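Long-range contacts in PvdO (PDB 5HHA), which is a periplasmic calcium-binding protein linked to chromophore maturation, of a family generally assigned formylglycine-generating oxidase activity: residues Ala47-Gly53 and Leu68-Ala74; Ile249-Trp254 and Gly275-Gly279. One frame throughout, in Å; residues are numbered along the deposited sequence.

Contact 1. Residues Ala47-Gly53 and Leu68-Ala74; sequences AGSFTMG and LHDVTFA
F50, V71 and F73 meet on the inner face of an antiparallel strand pair, 48-52 with 69-73, within the mixed sheet of this FGE-sulfatase-type domain. F50 CG sits between its backbone N and carbonyl carbon (chi1 83°), which leans the ring toward the neighbouring strand, beside V71: CE1 lies 3.7 Å from V71 CB and 3.6 Å from F73 CE2. The two phenyl rings meet rim to rim with planes only 17° apart, neither covering the other, and Y159 of helix 154-162 packs against both. Farther along the same face M52 runs out fully extended, its CG anti to the backbone N. Its CB stands over one face of the H69 imidazole, 4.0 Å from the ring centroid, a CH-pi contact, while SD approaches the same ring obliquely. H69 ND1 is hydrogen-bonded to P67 O, which helps hold the ring's rotation. In the backbone, the pairs G48-F73, F50-V71 and M52-H69 are each hydrogen-bonded twice, and S49-T72 and T51-D70 are the non-hydrogen-bonded pairs between them. G48 takes part with an extended backbone of positive phi. S49, T51, D70 and T72 line the other, solvent-exposed face of the pair. There S49 OG and T72 OG1 share a hydrogen bond of 2.8 Å. At the next such pair T51 OG1 donates to D70 OD1 over 2.7 Å, reaching it from above the carboxylate plane, 46° out of it.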
loop_
_atom_site.group_PDB
_atom_site.type_symbol
_atom_site.label_atom_id
_atom_site.label_comp_id
_atom_site.label_asym_id
_atom_site.label_seq_id
_atom_site.Cartn_x
_atom_site.Cartn_y
_atom_site.Cartn_z
ATOM N N ALA A 47 -16.458 5.205 -7.705
ATOM C CA ALA A 47 -17.280 5.503 -6.553
ATOM C C ALA A 47 -18.072 4.259 -6.183
ATOM O O ALA A 47 -18.280 3.389 -7.011
ATOM C CB ALA A 47 -18.223 6.651 -6.865
ATOM N N GLY A 48 -18.513 4.177 -4.935
ATOM C CA GLY A 48 -19.287 3.043 -4.461
ATOM C C GLY A 48 -19.026 2.790 -3.001
ATOM O O GLY A 48 -18.235 3.489 -2.379
ATOM N N SER A 49 -19.695 1.781 -2.460
ATOM C CA SER A 49 -19.509 1.357 -1.083
ATOM C C SER A 49 -18.926 -0.031 -1.053
ATOM O O SER A 49 -19.030 -0.804 -2.006
ATOM C CB SER A 49 -20.842 1.309 -0.338
ATOM O OG SER A 49 -21.424 2.573 -0.268
ATOM N N PHE A 50 -18.311 -0.351 0.068
ATOM C CA PHE A 50 -17.847 -1.714 0.292
ATOM C C PHE A 50 -17.876 -2.038 1.768
ATOM O O PHE A 50 -17.932 -1.157 2.590
ATOM C CB PHE A 50 -16.427 -1.949 -0.277
ATOM C CG PHE A 50 -15.301 -1.490 0.638
ATOM C CD1 PHE A 50 -15.105 -0.148 0.958
ATOM C CD2 PHE A 50 -14.418 -2.430 1.177
ATOM C CE1 PHE A 50 -14.068 0.234 1.788
ATOM C CE2 PHE A 50 -13.390 -2.041 2.013
ATOM C CZ PHE A 50 -13.207 -0.707 2.299
ATOM N N THR A 51 -17.806 -3.318 2.097
ATOM C CA THR A 51 -17.723 -3.731 3.476
ATOM C C THR A 51 -16.255 -3.889 3.870
ATOM O O THR A 51 -15.507 -4.662 3.251
ATOM C CB THR A 51 -18.465 -5.071 3.684
ATOM O OG1 THR A 51 -19.833 -4.924 3.286
ATOM C CG2 THR A 51 -18.384 -5.535 5.133
ATOM N N MET A 52 -15.865 -3.160 4.897
ATOM C CA MET A 52 -14.500 -3.153 5.393
ATOM C C MET A 52 -14.400 -3.980 6.655
ATOM O O MET A 52 -15.302 -3.943 7.518
ATOM C CB MET A 52 -14.090 -1.709 5.683
ATOM C CG MET A 52 -12.618 -1.539 6.016
ATOM S SD MET A 52 -12.243 0.206 6.297
ATOM C CE MET A 52 -10.471 0.151 6.540
ATOM N N GLY A 53 -13.305 -4.726 6.771
ATOM C CA GLY A 53 -13.073 -5.612 7.891
ATOM C C GLY A 53 -13.139 -7.051 7.446
ATOM O O GLY A 53 -13.181 -7.350 6.237
ATOM N N LEU A 68 -17.066 -5.499 11.084
ATOM C CA LEU A 68 -17.395 -5.285 9.694
ATOM C C LEU A 68 -18.233 -4.033 9.622
ATOM O O LEU A 68 -19.157 -3.845 10.437
ATOM C CB LEU A 68 -18.193 -6.460 9.176
ATOM C CG LEU A 68 -17.417 -7.754 8.989
ATOM C CD1 LEU A 68 -18.355 -8.944 8.942
ATOM C CD2 LEU A 68 -16.605 -7.637 7.710
ATOM N N HIS A 69 -17.958 -3.165 8.661
ATOM C CA HIS A 69 -18.710 -1.905 8.573
ATOM C C HIS A 69 -18.587 -1.414 7.149
ATOM O O HIS A 69 -17.536 -1.568 6.497
ATOM C CB HIS A 69 -18.189 -0.868 9.587
ATOM C CG HIS A 69 -16.771 -0.446 9.332
ATOM N ND1 HIS A 69 -15.698 -1.292 9.525
ATOM C CD2 HIS A 69 -16.264 0.698 8.812
ATOM C CE1 HIS A 69 -14.585 -0.671 9.174
ATOM N NE2 HIS A 69 -14.901 0.538 8.735
ATOM N N ASP A 70 -19.647 -0.808 6.616
ATOM C CA ASP A 70 -19.655 -0.413 5.225
ATOM C C ASP A 70 -19.154 1.024 5.096
ATOM O O ASP A 70 -19.473 1.890 5.897
ATOM C CB ASP A 70 -21.048 -0.549 4.629
ATOM C CG ASP A 70 -21.438 -1.990 4.395
ATOM O OD1 ASP A 70 -20.742 -2.907 4.856
ATOM O OD2 ASP A 70 -22.514 -2.212 3.806
ATOM N N VAL A 71 -18.304 1.233 4.107
ATOM C CA VAL A 71 -17.672 2.522 3.845
ATOM C C VAL A 71 -18.038 2.958 2.439
ATOM O O VAL A 71 -18.064 2.158 1.511
ATOM C CB VAL A 71 -16.137 2.412 3.995
ATOM C CG1 VAL A 71 -15.447 3.712 3.648
ATOM C CG2 VAL A 71 -15.794 1.986 5.368
ATOM N N THR A 72 -18.325 4.252 2.316
ATOM C CA THR A 72 -18.792 4.843 1.067
ATOM C C THR A 72 -17.823 5.854 0.493
ATOM O O THR A 72 -17.346 6.725 1.205
ATOM C CB THR A 72 -20.150 5.551 1.315
ATOM O OG1 THR A 72 -21.112 4.571 1.725
ATOM C CG2 THR A 72 -20.649 6.297 0.089
ATOM N N PHE A 73 -17.516 5.697 -0.788
ATOM C CA PHE A 73 -16.725 6.651 -1.562
ATOM C C PHE A 73 -17.689 7.334 -2.518
ATOM O O PHE A 73 -18.156 6.736 -3.473
ATOM C CB PHE A 73 -15.591 5.959 -2.339
ATOM C CG PHE A 73 -14.690 5.182 -1.460
ATOM C CD1 PHE A 73 -13.690 5.797 -0.776
ATOM C CD2 PHE A 73 -14.903 3.829 -1.266
ATOM C CE1 PHE A 73 -12.871 5.075 0.081
ATOM C CE2 PHE A 73 -14.073 3.097 -0.414
ATOM C CZ PHE A 73 -13.074 3.740 0.260
ATOM N N ALA A 74 -18.025 8.584 -2.219
ATOM C CA ALA A 74 -19.033 9.310 -3.016
ATOM C C ALA A 74 -18.530 9.626 -4.431
ATOM O O ALA A 74 -19.314 9.724 -5.384
ATOM C CB ALA A 74 -19.464 10.590 -2.296
#

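Contact 2. Residues Ile249-Trp254 and Gly275-Gly279; sequences IRGNDW and GDWIG
W277, I249 and W254 bury the most surface here, where the loop after strand 247-251 passes the turn that leads into strand 278-285. The indole of W277 fills the middle: its CZ3 is 3.7 Å from I249 CD1, which meets the six-membered ring obliquely, the two side chains crossing at about a right angle. With W277 CG between the backbone N and the carbonyl carbon (chi1 55°), the indole is placed between I249 and D253. D253 OD2 lies obliquely 3.5 Å from W277 CE3, the carboxylate and ring planes turned well apart. The other oxygen of D253, OD1, accepts from G255 N. W254 supplies the hydrogen bond between the segments, NE1 to D276 O at 3.1 Å and nearly straight (165°). The acceptor lies close to the indole plane, but the donor stands above the carbonyl plane, 41° out of it. The same carbonyl is also hydrogen-bonded to Y118 OH, so two bonds grip it, and D276 OD2 forms a salt bridge with R109. Strand 218-221 runs between the two strands, antiparallel to 247-251 and parallel to 278-285, and its Y218 and W220 pack on I249.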
loop_
_atom_site.group_PDB
_atom_site.type_symbol
_atom_site.label_atom_id
_atom_site.label_comp_id
_atom_site.label_asym_id
_atom_site.label_seq_id
_atom_site.Cartn_x
_atom_site.Cartn_y
_atom_site.Cartn_z
ATOM N N ILE A 249 -0.388 0.860 8.723
ATOM C CA ILE A 249 0.227 0.425 7.475
ATOM C C ILE A 249 -0.607 -0.744 6.947
ATOM O O ILE A 249 -1.309 -1.435 7.704
ATOM C CB ILE A 249 1.717 0.041 7.655
ATOM C CG1 ILE A 249 1.872 -1.051 8.701
ATOM C CG2 ILE A 249 2.528 1.264 8.038
ATOM C CD1 ILE A 249 3.328 -1.540 8.897
ATOM N N ARG A 250 -0.566 -0.961 5.643
ATOM C CA ARG A 250 -1.406 -1.965 5.002
ATOM C C ARG A 250 -0.611 -2.835 4.043
ATOM O O ARG A 250 0.476 -2.473 3.583
ATOM C CB ARG A 250 -2.567 -1.302 4.263
ATOM C CG ARG A 250 -3.754 -0.991 5.201
ATOM C CD ARG A 250 -4.327 -2.280 5.814
ATOM N NE ARG A 250 -5.615 -2.073 6.470
ATOM C CZ ARG A 250 -6.766 -2.565 6.043
ATOM N NH1 ARG A 250 -6.875 -3.370 4.988
ATOM N NH2 ARG A 250 -7.837 -2.308 6.755
ATOM N N GLY A 251 -1.199 -3.966 3.689
ATOM C CA GLY A 251 -0.590 -4.929 2.794
ATOM C C GLY A 251 0.258 -5.915 3.564
ATOM O O GLY A 251 -0.010 -6.255 4.709
ATOM N N ASN A 252 1.280 -6.431 2.893
ATOM C CA ASN A 252 2.167 -7.420 3.506
ATOM C C ASN A 252 3.475 -7.412 2.727
ATOM O O ASN A 252 3.469 -7.143 1.529
ATOM C CB ASN A 252 1.509 -8.804 3.444
ATOM C CG ASN A 252 2.157 -9.803 4.362
ATOM O OD1 ASN A 252 2.734 -9.444 5.386
ATOM N ND2 ASN A 252 2.003 -11.070 4.036
ATOM N N ASP A 253 4.583 -7.730 3.383
ATOM C CA ASP A 253 5.877 -7.651 2.724
ATOM C C ASP A 253 6.482 -8.997 2.359
ATOM O O ASP A 253 6.054 -10.073 2.785
ATOM C CB ASP A 253 6.862 -6.824 3.549
ATOM C CG ASP A 253 7.274 -7.487 4.833
ATOM O OD1 ASP A 253 8.227 -8.294 4.851
ATOM O OD2 ASP A 253 6.652 -7.163 5.888
ATOM N N TRP A 254 7.520 -8.869 1.546
ATOM C CA TRP A 254 8.326 -9.956 1.031
ATOM C C TRP A 254 8.819 -10.937 2.074
ATOM O O TRP A 254 9.122 -12.084 1.727
ATOM C CB TRP A 254 9.531 -9.377 0.282
ATOM C CG TRP A 254 10.405 -8.491 1.097
ATOM C CD1 TRP A 254 10.338 -7.129 1.193
ATOM C CD2 TRP A 254 11.496 -8.894 1.935
ATOM N NE1 TRP A 254 11.292 -6.663 2.025
ATOM C CE2 TRP A 254 12.036 -7.717 2.499
ATOM C CE3 TRP A 254 12.066 -10.129 2.267
ATOM C CZ2 TRP A 254 13.124 -7.735 3.376
ATOM C CZ3 TRP A 254 13.158 -10.148 3.137
ATOM C CH2 TRP A 254 13.669 -8.957 3.690
ATOM N N GLY A 275 11.626 1.180 6.966
ATOM C CA GLY A 275 12.206 -0.136 6.785
ATOM C C GLY A 275 12.249 -0.528 5.339
ATOM O O GLY A 275 11.585 0.050 4.499
ATOM N N ASP A 276 13.005 -1.583 5.072
ATOM C CA ASP A 276 13.152 -2.129 3.732
ATOM C C ASP A 276 11.935 -2.971 3.294
ATOM O O ASP A 276 11.926 -3.625 2.243
ATOM C CB ASP A 276 14.451 -2.937 3.641
ATOM C CG ASP A 276 14.431 -4.206 4.465
ATOM O OD1 ASP A 276 13.353 -4.656 4.894
ATOM O OD2 ASP A 276 15.527 -4.793 4.646
ATOM N N TRP A 277 10.885 -2.887 4.124
ATOM C CA TRP A 277 9.658 -3.652 3.969
ATOM C C TRP A 277 8.423 -2.746 3.970
ATOM O O TRP A 277 7.315 -3.258 3.860
ATOM C CB TRP A 277 9.562 -4.675 5.102
ATOM C CG TRP A 277 9.661 -4.092 6.457
ATOM C CD1 TRP A 277 10.788 -3.718 7.138
ATOM C CD2 TRP A 277 8.564 -3.816 7.323
ATOM N NE1 TRP A 277 10.457 -3.216 8.367
ATOM C CE2 TRP A 277 9.095 -3.270 8.508
ATOM C CE3 TRP A 277 7.175 -3.987 7.227
ATOM C CZ2 TRP A 277 8.293 -2.902 9.574
ATOM C CZ3 TRP A 277 6.382 -3.604 8.292
ATOM C CH2 TRP A 277 6.942 -3.084 9.443
ATOM N N ILE A 278 8.603 -1.422 4.078
ATOM C CA ILE A 278 7.491 -0.474 4.004
ATOM C C ILE A 278 7.727 0.502 2.872
ATOM O O ILE A 278 8.729 1.234 2.871
ATOM C CB ILE A 278 7.254 0.359 5.320
ATOM C CG1 ILE A 278 7.258 -0.524 6.563
ATOM C CG2 ILE A 278 5.946 1.110 5.184
ATOM C CD1 ILE A 278 7.240 0.287 7.855
ATOM N N GLY A 279 6.808 0.500 1.919
ATOM C CA GLY A 279 6.770 1.466 0.829
ATOM C C GLY A 279 5.455 2.243 0.909
ATOM O O GLY A 279 4.955 2.512 2.006
#

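Contacts 1 and 2 follow one another along the chain and reach the same mixed sheet, with centres about 24 Å apart. They nevertheless touch: M52 CE of 47-53 packs 3.6 Å from R250 NH2 of 249-254. E158 of helix 154-162 joins them further, since its carboxylate accepts from G53 N and forms a salt bridge with R250, whose NE pairs with E154. The centre of contact 1 lies about 18 Å from the centre of the chain, away from the calcium site; that of contact 2 lies about 8 Å from it. The side chain of W254 comes within about 5 Å of the bound calcium ion (nearest atoms), bordering the site formed by N186, T187, G189, D192 and Y194.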